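Local coordinates for protein prephenate dehydratase:Amino acid-binding ACT (Brucella abortus, PDB 6VH5) that probably catalyses the decarboxylating dehydration of prephenate to 3-phenylpyruvate in phenylalanine biosynthesis, and binds phenylalanine, at residues R26-G31 with N61-G66; A35-A40 with M72-N77; A40-N43 with E49-P52; A169-A174 with E183-D188. One frame throughout, in Å; residues are numbered along the deposited sequence.

Interaction 1 of 4, residues R26-G31 with N61-G66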
loop_
_atom_site.group_PDB
_atom_site.type_symbol
_atom_site.label_atom_id
_atom_site.label_comp_id
_atom_site.label_asym_id
_atom_site.label_seq_id
_atom_site.Cartn_x
_atom_site.Cartn_y
_atom_site.Cartn_z
ATOM N N ARG A 26 -7.087 7.215 25.206
ATOM C CA ARG A 26 -7.578 7.222 23.834
ATOM C C ARG A 26 -6.610 6.461 22.937
ATOM O O ARG A 26 -5.391 6.520 23.130
ATOM C CB ARG A 26 -7.747 8.654 23.317
ATOM C CG ARG A 26 -8.764 9.494 24.096
ATOM C CD ARG A 26 -10.173 9.056 23.778
ATOM N NE ARG A 26 -10.888 10.070 23.013
ATOM C CZ ARG A 26 -11.867 9.808 22.159
ATOM N NH1 ARG A 26 -12.252 8.558 21.955
ATOM N NH2 ARG A 26 -12.456 10.794 21.505
ATOM N N ILE A 27 -7.155 5.745 21.960
ATOM C CA ILE A 27 -6.364 5.062 20.949
ATOM C C ILE A 27 -6.843 5.519 19.580
ATOM O O ILE A 27 -8.006 5.300 19.215
ATOM C CB ILE A 27 -6.436 3.533 21.085
ATOM C CG1 ILE A 27 -5.787 2.871 19.863
ATOM C CG2 ILE A 27 -7.859 3.068 21.340
ATOM C CD1 ILE A 27 -5.370 1.429 20.090
ATOM N N SER A 28 -5.956 6.165 18.827
ATOM C CA SER A 28 -6.347 6.696 17.529
ATOM C C SER A 28 -6.401 5.601 16.469
ATOM O O SER A 28 -5.634 4.634 16.495
ATOM C CB SER A 28 -5.380 7.792 17.092
ATOM O OG SER A 28 -4.055 7.305 17.034
ATOM N N PHE A 29 -7.322 5.769 15.521
ATOM C CA PHE A 29 -7.375 4.910 14.347
ATOM C C PHE A 29 -7.829 5.746 13.159
ATOM O O PHE A 29 -8.497 6.773 13.318
ATOM C CB PHE A 29 -8.324 3.722 14.557
ATOM C CG PHE A 29 -9.787 4.112 14.607
ATOM C CD1 PHE A 29 -10.581 4.046 13.469
ATOM C CD2 PHE A 29 -10.366 4.551 15.791
ATOM C CE1 PHE A 29 -11.928 4.411 13.511
ATOM C CE2 PHE A 29 -11.708 4.912 15.840
ATOM C CZ PHE A 29 -12.491 4.840 14.699
ATOM N N GLN A 30 -7.499 5.274 11.959
ATOM C CA GLN A 30 -7.928 5.930 10.733
ATOM C C GLN A 30 -9.278 5.360 10.315
ATOM O O GLN A 30 -9.419 4.141 10.161
ATOM C CB GLN A 30 -6.896 5.738 9.619
ATOM C CG GLN A 30 -7.208 6.449 8.295
ATOM C CD GLN A 30 -8.268 5.722 7.445
ATOM O OE1 GLN A 30 -8.301 4.493 7.382
ATOM N NE2 GLN A 30 -9.145 6.495 6.802
ATOM N N GLY A 31 -10.264 6.249 10.120
ATOM C CA GLY A 31 -11.574 5.936 9.597
ATOM C C GLY A 31 -12.685 6.544 10.437
ATOM O O GLY A 31 -12.464 7.411 11.292
ATOM N N ASN A 61 -0.309 11.659 14.282
ATOM C CA ASN A 61 -0.176 12.944 14.951
ATOM C C ASN A 61 -0.913 12.964 16.285
ATOM O O ASN A 61 -0.484 13.648 17.220
ATOM C CB ASN A 61 -0.681 14.050 14.028
ATOM C CG ASN A 61 -0.435 15.429 14.591
ATOM O OD1 ASN A 61 0.708 15.878 14.664
ATOM N ND2 ASN A 61 -1.504 16.118 14.979
ATOM N N ALA A 62 -2.023 12.229 16.383
ATOM C CA ALA A 62 -2.759 12.125 17.642
ATOM C C ALA A 62 -1.880 11.594 18.765
ATOM O O ALA A 62 -2.076 11.955 19.934
ATOM C CB ALA A 62 -3.973 11.212 17.455
ATOM N N VAL A 63 -0.941 10.703 18.429
ATOM C CA VAL A 63 -0.013 10.140 19.397
ATOM C C VAL A 63 1.126 11.110 19.665
ATOM O O VAL A 63 1.594 11.241 20.805
ATOM C CB VAL A 63 0.497 8.785 18.871
ATOM C CG1 VAL A 63 1.645 8.245 19.730
ATOM C CG2 VAL A 63 -0.650 7.787 18.801
ATOM N N GLU A 64 1.564 11.821 18.621
ATOM C CA GLU A 64 2.659 12.771 18.760
ATOM C C GLU A 64 2.278 13.931 19.670
ATOM O O GLU A 64 3.093 14.373 20.487
ATOM C CB GLU A 64 3.070 13.287 17.381
ATOM C CG GLU A 64 4.219 14.281 17.429
ATOM C CD GLU A 64 5.516 13.633 17.852
ATOM O OE1 GLU A 64 5.779 12.493 17.401
ATOM O OE2 GLU A 64 6.266 14.256 18.636
ATOM N N THR A 65 1.044 14.423 19.551
ATOM C CA THR A 65 0.563 15.545 20.346
ATOM C C THR A 65 0.023 15.129 21.704
ATOM O O THR A 65 -0.296 15.999 22.514
ATOM C CB THR A 65 -0.538 16.311 19.594
ATOM O OG1 THR A 65 -1.671 15.455 19.390
ATOM C CG2 THR A 65 -0.034 16.831 18.252
ATOM N N GLY A 66 -0.141 13.837 21.965
ATOM C CA GLY A 66 -0.702 13.436 23.232
ATOM C C GLY A 66 -2.209 13.335 23.241
ATOM O O GLY A 66 -2.789 13.063 24.300
#
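Ser28 meets Ala62 and Val63 with no flat group between them: no ring, amide, carboxylate or guanidinium has a face or an edge in this contact, which rests on methyls, a methylene and one hydroxyl. Ser28 CB lies 3.7 Å from Ala62 CB, the two short side chains pointing at each other, so that the backbones come close, with Ser28 CA 6.5 Å from Ala62 CA. The hydroxyl reaches on toward the helix. With chi1 at 58°, OG sits between the backbone N and the carbonyl carbon of its own residue, and Ser28 OG lies 3.9 Å from Ala62 CB. Val63 closes in beside it, its CG2 3.9 Å from Ser28 OG. This CG2 is the branch of Val63 lying anti to the carbonyl carbon. Short side chains at this point let the helix lie close to the sheet. Helix 56-64 connects strand 49-53 to strand 70-77, and strand 26-30 runs between those two, so the helix of this split beta-alpha-beta crossover passes over Ser28. The buried hydroxyl is not left to apolar neighbours alone: its main acceptor is the backbone oxygen of Ala59, one turn earlier in the helix, and Leu70 O is a weaker, alternative acceptor for the same proton. A polar link therefore complements the methyl packing. Val63 also packs on Ala71 of strand 70-77. On the opposite surface of the sheet, Phe29 turns its ring to Ser37, Asp38 and Cys41 of helix 36-44.

Interaction 2 of 4, residues A35-A40 with M72-N77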
loop_
_atom_site.group_PDB
_atom_site.type_symbol
_atom_site.label_atom_id
_atom_site.label_comp_id
_atom_site.label_asym_id
_atom_site.label_seq_id
_atom_site.Cartn_x
_atom_site.Cartn_y
_atom_site.Cartn_z
ATOM N N ALA A 35 -15.583 1.181 11.966
ATOM C CA ALA A 35 -14.702 0.598 10.970
ATOM C C ALA A 35 -14.030 -0.663 11.511
ATOM O O ALA A 35 -14.183 -1.037 12.677
ATOM C CB ALA A 35 -13.641 1.612 10.541
ATOM N N ASN A 36 -13.296 -1.340 10.625
ATOM C CA ASN A 36 -12.501 -2.484 11.053
ATOM C C ASN A 36 -11.370 -2.053 11.990
ATOM O O ASN A 36 -11.017 -2.789 12.923
ATOM C CB ASN A 36 -11.948 -3.235 9.834
ATOM C CG ASN A 36 -13.011 -4.048 9.107
ATOM O OD1 ASN A 36 -13.816 -4.745 9.731
ATOM N ND2 ASN A 36 -13.001 -3.984 7.780
ATOM N N SER A 37 -10.773 -0.878 11.745
ATOM C CA SER A 37 -9.749 -0.354 12.657
ATOM C C SER A 37 -10.313 -0.144 14.058
ATOM O O SER A 37 -9.652 -0.452 15.056
ATOM C CB SER A 37 -9.181 0.965 12.131
ATOM O OG SER A 37 -8.338 0.771 11.011
ATOM N N ASP A 38 -11.538 0.385 14.140
ATOM C CA ASP A 38 -12.235 0.523 15.417
ATOM C C ASP A 38 -12.471 -0.841 16.062
ATOM O O ASP A 38 -12.303 -1.000 17.278
ATOM C CB ASP A 38 -13.553 1.273 15.181
ATOM C CG ASP A 38 -14.302 1.628 16.465
ATOM O OD1 ASP A 38 -13.813 1.366 17.582
ATOM O OD2 ASP A 38 -15.419 2.164 16.341
ATOM N N THR A 39 -12.850 -1.840 15.260
ATOM C CA THR A 39 -13.039 -3.190 15.788
ATOM C C THR A 39 -11.759 -3.715 16.431
ATOM O O THR A 39 -11.792 -4.284 17.529
ATOM C CB THR A 39 -13.483 -4.126 14.660
ATOM O OG1 THR A 39 -14.681 -3.618 14.059
ATOM C CG2 THR A 39 -13.720 -5.554 15.174
ATOM N N ALA A 40 -10.618 -3.498 15.781
ATOM C CA ALA A 40 -9.354 -3.937 16.364
ATOM C C ALA A 40 -9.083 -3.238 17.698
ATOM O O ALA A 40 -8.716 -3.891 18.684
ATOM C CB ALA A 40 -8.216 -3.701 15.371
ATOM N N MET A 72 -3.678 2.542 16.351
ATOM C CA MET A 72 -3.931 1.232 15.757
ATOM C C MET A 72 -3.891 1.383 14.240
ATOM O O MET A 72 -4.834 1.912 13.640
ATOM C CB MET A 72 -5.271 0.674 16.234
ATOM C CG MET A 72 -5.616 -0.705 15.684
ATOM S SD MET A 72 -4.745 -2.112 16.430
ATOM C CE MET A 72 -5.554 -2.221 18.024
ATOM N N ILE A 73 -2.822 0.887 13.622
ATOM C CA ILE A 73 -2.512 1.152 12.223
ATOM C C ILE A 73 -2.466 -0.162 11.455
ATOM O O ILE A 73 -1.728 -1.073 11.835
ATOM C CB ILE A 73 -1.178 1.898 12.056
ATOM C CG1 ILE A 73 -1.183 3.201 12.869
ATOM C CG2 ILE A 73 -0.884 2.105 10.570
ATOM C CD1 ILE A 73 -2.307 4.144 12.519
ATOM N N PRO A 74 -3.235 -0.312 10.378
ATOM C CA PRO A 74 -3.110 -1.506 9.535
ATOM C C PRO A 74 -1.892 -1.416 8.631
ATOM O O PRO A 74 -1.588 -0.359 8.071
ATOM C CB PRO A 74 -4.408 -1.492 8.715
ATOM C CG PRO A 74 -4.785 -0.049 8.645
ATOM C CD PRO A 74 -4.358 0.551 9.962
ATOM N N ILE A 75 -1.176 -2.534 8.504
ATOM C CA ILE A 75 -0.006 -2.569 7.632
ATOM C C ILE A 75 -0.025 -3.723 6.648
ATOM O O ILE A 75 0.696 -3.671 5.635
ATOM C CB ILE A 75 1.299 -2.582 8.454
ATOM C CG1 ILE A 75 1.396 -3.839 9.312
ATOM C CG2 ILE A 75 1.372 -1.321 9.340
ATOM C CD1 ILE A 75 2.806 -4.094 9.810
ATOM N N GLU A 76 -0.812 -4.772 6.871
ATOM C CA GLU A 76 -0.940 -5.863 5.915
ATOM C C GLU A 76 -2.408 -6.235 5.775
ATOM O O GLU A 76 -3.139 -6.283 6.769
ATOM C CB GLU A 76 -0.143 -7.098 6.343
ATOM C CG GLU A 76 1.349 -6.890 6.354
ATOM C CD GLU A 76 2.078 -8.005 7.065
ATOM O OE1 GLU A 76 1.489 -9.089 7.216
ATOM O OE2 GLU A 76 3.219 -7.777 7.516
ATOM N N ASN A 77 -2.840 -6.462 4.535
ATOM C CA ASN A 77 -4.167 -6.998 4.250
ATOM C C ASN A 77 -4.084 -8.021 3.131
ATOM O O ASN A 77 -3.492 -7.747 2.083
ATOM C CB ASN A 77 -5.154 -5.902 3.853
ATOM C CG ASN A 77 -6.468 -6.481 3.380
ATOM O OD1 ASN A 77 -6.720 -6.586 2.175
ATOM N ND2 ASN A 77 -7.299 -6.891 4.326
HETATM O O HOH W 1 -6.225 3.096 11.426
#
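In the hydrophobic core of the dehydratase region, whose fold probably resembles that of type 2 periplasmic binding proteins, Ser37 and Ala40 of helix 36-44 pack on Met72 and Pro74 of strand 70-77. The helix lies across the sheet, its short segment 8.7 Å from that of the strand at the closest approach of their axes and at 120° to it. Met72 does most of the touching. Its CG is anti to the backbone N (chi1 -179°), which sends the side chain out toward the helix, and bends at the next two torsions fold the thioether alongside Ala40. Ala40 CB packs 4.0 Å from Met72 SD, while Met72 CE rests 3.6 Å from Ala40 O. One turn earlier, Ser37 O lies 4.1 Å from Met72 CG. Pro74, two residues along the strand, presents the CD corner of its ring to Ser37 OG at 4.1 Å. Phe196 of strand 193-200 touches Ser37, Met72 and Pro74 alike. Pro74 also leads toward the probable active site, for its side chain is about 4 Å from that of Thr194, predicted to be essential for activity, whose OG1 accepts a hydrogen bond from Asn77 ND2. No direct hydrogen bond joins the two segments. Instead a water donates to Met72 O at 2.9 Å and is hydrogen-bonded to Ser37 OG at 3.2 Å. Cohesion here is therefore mainly dispersive and depends on the bent shape of the Met72 chain, the polar link between helix and strand being carried by water alone.

Interaction 3 of 4, residues A40-N43 with E49-P52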
loop_
_atom_site.group_PDB
_atom_site.type_symbol
_atom_site.label_atom_id
_atom_site.label_comp_id
_atom_site.label_asym_id
_atom_site.label_seq_id
_atom_site.Cartn_x
_atom_site.Cartn_y
_atom_site.Cartn_z
ATOM N N ALA A 40 -10.618 -3.498 15.781
ATOM C CA ALA A 40 -9.354 -3.937 16.364
ATOM C C ALA A 40 -9.083 -3.238 17.698
ATOM O O ALA A 40 -8.716 -3.891 18.684
ATOM C CB ALA A 40 -8.216 -3.701 15.371
ATOM N N CYS A 41 -9.303 -1.919 17.765
ATOM C CA CYS A 41 -9.087 -1.194 19.020
ATOM C C CYS A 41 -9.928 -1.790 20.145
ATOM O O CYS A 41 -9.437 -2.005 21.260
ATOM C CB CYS A 41 -9.429 0.291 18.853
ATOM S SG CYS A 41 -8.464 1.262 17.669
ATOM N N ARG A 42 -11.206 -2.071 19.862
ATOM C CA ARG A 42 -12.101 -2.563 20.902
ATOM C C ARG A 42 -11.786 -4.000 21.288
ATOM O O ARG A 42 -11.925 -4.366 22.462
ATOM C CB ARG A 42 -13.559 -2.446 20.449
ATOM C CG ARG A 42 -14.087 -1.024 20.357
ATOM C CD ARG A 42 -15.410 -1.017 19.618
ATOM N NE ARG A 42 -15.856 0.328 19.286
ATOM C CZ ARG A 42 -16.832 0.968 19.923
ATOM N NH1 ARG A 42 -17.487 0.373 20.915
ATOM N NH2 ARG A 42 -17.167 2.195 19.549
ATOM N N ASN A 43 -11.360 -4.824 20.327
ATOM C CA ASN A 43 -11.046 -6.210 20.652
ATOM C C ASN A 43 -9.784 -6.296 21.495
ATOM O O ASN A 43 -9.737 -7.037 22.486
ATOM C CB ASN A 43 -10.864 -7.040 19.381
ATOM C CG ASN A 43 -12.143 -7.184 18.584
ATOM O OD1 ASN A 43 -13.216 -6.724 19.001
ATOM N ND2 ASN A 43 -12.043 -7.856 17.442
ATOM N N GLU A 49 -10.772 4.214 24.718
ATOM C CA GLU A 49 -11.775 4.919 23.932
ATOM C C GLU A 49 -11.209 5.210 22.547
ATOM O O GLU A 49 -10.265 6.008 22.423
ATOM C CB GLU A 49 -12.205 6.214 24.629
ATOM C CG GLU A 49 -13.553 6.743 24.183
ATOM C CD GLU A 49 -13.892 8.116 24.768
ATOM O OE1 GLU A 49 -14.791 8.785 24.211
ATOM O OE2 GLU A 49 -13.270 8.531 25.775
ATOM N N PRO A 50 -11.701 4.560 21.497
ATOM C CA PRO A 50 -11.156 4.813 20.155
ATOM C C PRO A 50 -11.352 6.267 19.734
ATOM O O PRO A 50 -12.393 6.879 19.995
ATOM C CB PRO A 50 -11.956 3.855 19.262
ATOM C CG PRO A 50 -12.420 2.768 20.194
ATOM C CD PRO A 50 -12.680 3.462 21.508
ATOM N N LEU A 51 -10.345 6.808 19.054
ATOM C CA LEU A 51 -10.341 8.202 18.611
ATOM C C LEU A 51 -10.252 8.256 17.093
ATOM O O LEU A 51 -9.153 8.118 16.526
ATOM C CB LEU A 51 -9.186 8.977 19.255
ATOM C CG LEU A 51 -8.972 10.420 18.778
ATOM C CD1 LEU A 51 -10.270 11.210 18.848
ATOM C CD2 LEU A 51 -7.879 11.122 19.612
ATOM N N PRO A 52 -11.366 8.476 16.394
ATOM C CA PRO A 52 -11.331 8.459 14.925
ATOM C C PRO A 52 -10.521 9.618 14.357
ATOM O O PRO A 52 -10.552 10.736 14.872
ATOM C CB PRO A 52 -12.813 8.574 14.527
ATOM C CG PRO A 52 -13.592 8.274 15.787
ATOM C CD PRO A 52 -12.715 8.757 16.910
#
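Pro50 CG fits against two consecutive residues of helix 36-44, at equal distances but in very different surroundings. On the inner, closely packed side the partner is the buried Cys41, whose CB lies 4.1 Å from Pro50 CG. Its sulfur is turned beside the backbone N, anti to the carbonyl carbon (chi1 -62°), and packs inward against the Met72 side chain. Phe29 and Ile27 of the neighbouring strand 26-30 extend this apolar layer, the first touching Pro50, the second Cys41. The outer side is exposed to solvent. There the aliphatic part of Arg42 passes the proline, its CG likewise 4.1 Å from Pro50 CG, and the two side chains cross at about a right angle. Here is a compact beta-alpha-beta unit: strand 26-30, helix 36-44 and strand 49-53, the two strands being parallel neighbours and 49-53 the outermost of the sheet in this chain. The edge position suits a proline. Glu49 and Leu51 make the backbone hydrogen bonds to strand 26-30, whereas Pro50, lacking an N-H, directs its backbone N to the other side. Its ring points toward the helix. Arg42, extended from CG to NE, carries its charge past the proline instead of binding the strand; its NE forms a salt bridge with Asp38 OD1, one turn back in the same helix. That carboxylate also packs near the proline ring. Leu172 and Leu176 of helix 171-176 touch Arg42 too, bringing a second helix to the solvent-exposed side.

Interaction 4 of 4, residues A169-A174 with E183-D188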
loop_
_atom_site.group_PDB
_atom_site.type_symbol
_atom_site.label_atom_id
_atom_site.label_comp_id
_atom_site.label_asym_id
_atom_site.label_seq_id
_atom_site.Cartn_x
_atom_site.Cartn_y
_atom_site.Cartn_z
ATOM N N ALA A 169 -20.922 -3.572 5.567
ATOM C CA ALA A 169 -20.112 -2.910 6.580
ATOM C C ALA A 169 -19.686 -3.936 7.616
ATOM O O ALA A 169 -20.250 -5.037 7.685
ATOM C CB ALA A 169 -20.891 -1.758 7.234
ATOM N N PRO A 170 -18.690 -3.606 8.448
ATOM C CA PRO A 170 -18.293 -4.518 9.526
ATOM C C PRO A 170 -19.403 -4.675 10.551
ATOM O O PRO A 170 -20.240 -3.789 10.737
ATOM C CB PRO A 170 -17.068 -3.830 10.147
ATOM C CG PRO A 170 -16.535 -2.937 9.066
ATOM C CD PRO A 170 -17.786 -2.447 8.364
ATOM N N ARG A 171 -19.371 -5.813 11.250
ATOM C CA ARG A 171 -20.416 -6.131 12.218
ATOM C C ARG A 171 -20.586 -5.017 13.249
ATOM O O ARG A 171 -21.712 -4.729 13.677
ATOM C CB ARG A 171 -20.100 -7.459 12.908
ATOM C CG ARG A 171 -21.010 -7.773 14.091
ATOM C CD ARG A 171 -20.697 -9.123 14.712
ATOM N NE ARG A 171 -20.582 -10.159 13.691
ATOM C CZ ARG A 171 -21.607 -10.848 13.194
ATOM N NH1 ARG A 171 -21.390 -11.769 12.265
ATOM N NH2 ARG A 171 -22.846 -10.607 13.610
ATOM N N LEU A 172 -19.482 -4.369 13.644
ATOM C CA LEU A 172 -19.537 -3.308 14.650
ATOM C C LEU A 172 -20.439 -2.157 14.220
ATOM O O LEU A 172 -21.187 -1.608 15.038
ATOM C CB LEU A 172 -18.127 -2.790 14.956
ATOM C CG LEU A 172 -18.066 -1.523 15.820
ATOM C CD1 LEU A 172 -18.615 -1.775 17.218
ATOM C CD2 LEU A 172 -16.631 -1.018 15.896
ATOM N N ALA A 173 -20.392 -1.782 12.941
ATOM C CA ALA A 173 -21.193 -0.651 12.492
ATOM C C ALA A 173 -22.683 -0.926 12.638
ATOM O O ALA A 173 -23.460 0.009 12.867
ATOM C CB ALA A 173 -20.857 -0.303 11.041
ATOM N N ALA A 174 -23.102 -2.193 12.541
ATOM C CA ALA A 174 -24.523 -2.504 12.696
ATOM C C ALA A 174 -25.002 -2.209 14.113
ATOM O O ALA A 174 -26.092 -1.651 14.303
ATOM C CB ALA A 174 -24.805 -3.958 12.322
ATOM N N GLU A 183 -28.037 -10.565 6.271
ATOM C CA GLU A 183 -27.221 -11.737 5.985
ATOM C C GLU A 183 -25.813 -11.517 6.529
ATOM O O GLU A 183 -25.294 -10.397 6.529
ATOM C CB GLU A 183 -27.179 -12.056 4.479
ATOM C CG GLU A 183 -26.881 -13.513 4.160
ATOM C CD GLU A 183 -26.848 -13.808 2.664
ATOM O OE1 GLU A 183 -25.917 -14.510 2.205
ATOM O OE2 GLU A 183 -27.743 -13.317 1.942
ATOM N N GLU A 184 -25.195 -12.607 6.966
ATOM C CA GLU A 184 -23.914 -12.569 7.652
ATOM C C GLU A 184 -22.807 -13.009 6.714
ATOM O O GLU A 184 -23.018 -13.884 5.874
ATOM C CB GLU A 184 -23.927 -13.478 8.881
ATOM C CG GLU A 184 -24.531 -12.837 10.114
ATOM C CD GLU A 184 -24.570 -13.778 11.301
ATOM O OE1 GLU A 184 -24.203 -14.964 11.140
ATOM O OE2 GLU A 184 -24.973 -13.330 12.395
ATOM N N ASN A 185 -21.638 -12.380 6.842
ATOM C CA ASN A 185 -20.406 -12.824 6.176
ATOM C C ASN A 185 -20.623 -13.058 4.682
ATOM O O ASN A 185 -20.423 -14.156 4.160
ATOM C CB ASN A 185 -19.850 -14.085 6.849
ATOM C CG ASN A 185 -19.354 -13.821 8.251
ATOM O OD1 ASN A 185 -19.139 -12.666 8.640
ATOM N ND2 ASN A 185 -19.191 -14.885 9.031
ATOM N N VAL A 186 -21.068 -11.998 3.997
ATOM C CA VAL A 186 -21.539 -12.141 2.624
ATOM C C VAL A 186 -20.438 -11.952 1.588
ATOM O O VAL A 186 -20.725 -12.010 0.382
ATOM C CB VAL A 186 -22.668 -11.130 2.347
ATOM C CG1 VAL A 186 -23.765 -11.267 3.388
ATOM C CG2 VAL A 186 -22.112 -9.719 2.308
ATOM N N GLU A 187 -19.190 -11.758 2.011
ATOM C CA GLU A 187 -18.099 -11.507 1.077
ATOM C C GLU A 187 -17.811 -12.732 0.208
ATOM O O GLU A 187 -18.057 -13.882 0.593
ATOM C CB GLU A 187 -16.827 -11.083 1.830
ATOM C CG GLU A 187 -16.219 -12.160 2.716
ATOM C CD GLU A 187 -16.835 -12.217 4.110
ATOM O OE1 GLU A 187 -16.385 -13.061 4.924
ATOM O OE2 GLU A 187 -17.759 -11.418 4.393
ATOM N N ASP A 188 -17.301 -12.458 -0.994
ATOM C CA ASP A 188 -16.983 -13.481 -1.981
ATOM C C ASP A 188 -15.920 -14.446 -1.473
ATOM O O ASP A 188 -16.196 -15.630 -1.256
ATOM C CB ASP A 188 -16.516 -12.821 -3.283
ATOM C CG ASP A 188 -17.627 -12.041 -3.980
ATOM O OD1 ASP A 188 -17.317 -11.178 -4.831
ATOM O OD2 ASP A 188 -18.813 -12.255 -3.643
#
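Arg171 and Glu184 make a long salt bridge, Arg171 NH2 standing 3.7 Å from Glu184 OE2. The acid approaches the edge of the guanidinium: its CD lies in the plane of that group and OE2 near it. The carboxylate itself, however, is turned almost perpendicular, the two planes being 85° apart, so the pair lacks the flat, two-pronged match of a bidentate bridge. OE2 instead faces both terminal nitrogens, since Arg171 NH1 is 3.9 Å from Glu184 OE2, and the acid's methylene comes alongside, with Glu184 CG 4.0 Å from Arg171 NH1. Contact at this range, between exposed groups and with no hydrogen bond across the segments, is probably mainly electrostatic. Asn185 is only a distant neighbour of the guanidinium, its OD1 being hydrogen-bonded elsewhere. The torsions explain the meeting. Arg171 starts extended, with CG anti to the backbone N, and then bends at chi3 (-48°) to turn its head toward the acid, while Glu184 runs straight out beyond CG to meet it. In the second shell, Gln108 of strand 108-111 touches both charged side chains, and its OE1 accepts a hydrogen bond from the backbone N of Asn185, helping to hold the loop backbone. Glu183, the end of strand 180-183, pairs with Leu109, and Val186 of the loop with Phe107. Farther out, Arg171 lies at the strand-to-helix junction, following Pro170 after strand 165-169, and also packs on Ile181 of strand 180-183. The contact therefore spans, at the surface, strand 108-111, which lies between 165-169 and 180-183 in the second mixed sheet.

Overall arrangement
Interactions 1, 2 and 3 gather around one mixed sheet, their centres 9 to 13 Å apart. Strand 26-30 lies between 49-53 and 70-77, with helix 56-64 on one face (interaction 1) and helix 36-44 on the other (interactions 2 and 3, which share Ala40), consistent with a first lobe whose sheet is sandwiched between helices. In sequence, the segments of interactions 1 and 2 alternate, and interaction 3 falls wholly between the two segments of interaction 1, so the consecutive beta-alpha-beta units interlock. Interaction 4 comes later, beside the second mixed sheet, about 16 Å from interaction 2 between centres. Leu172 packs against Asp38 and Thr39 of helix 36-44, consistent with the junction of the two lobes.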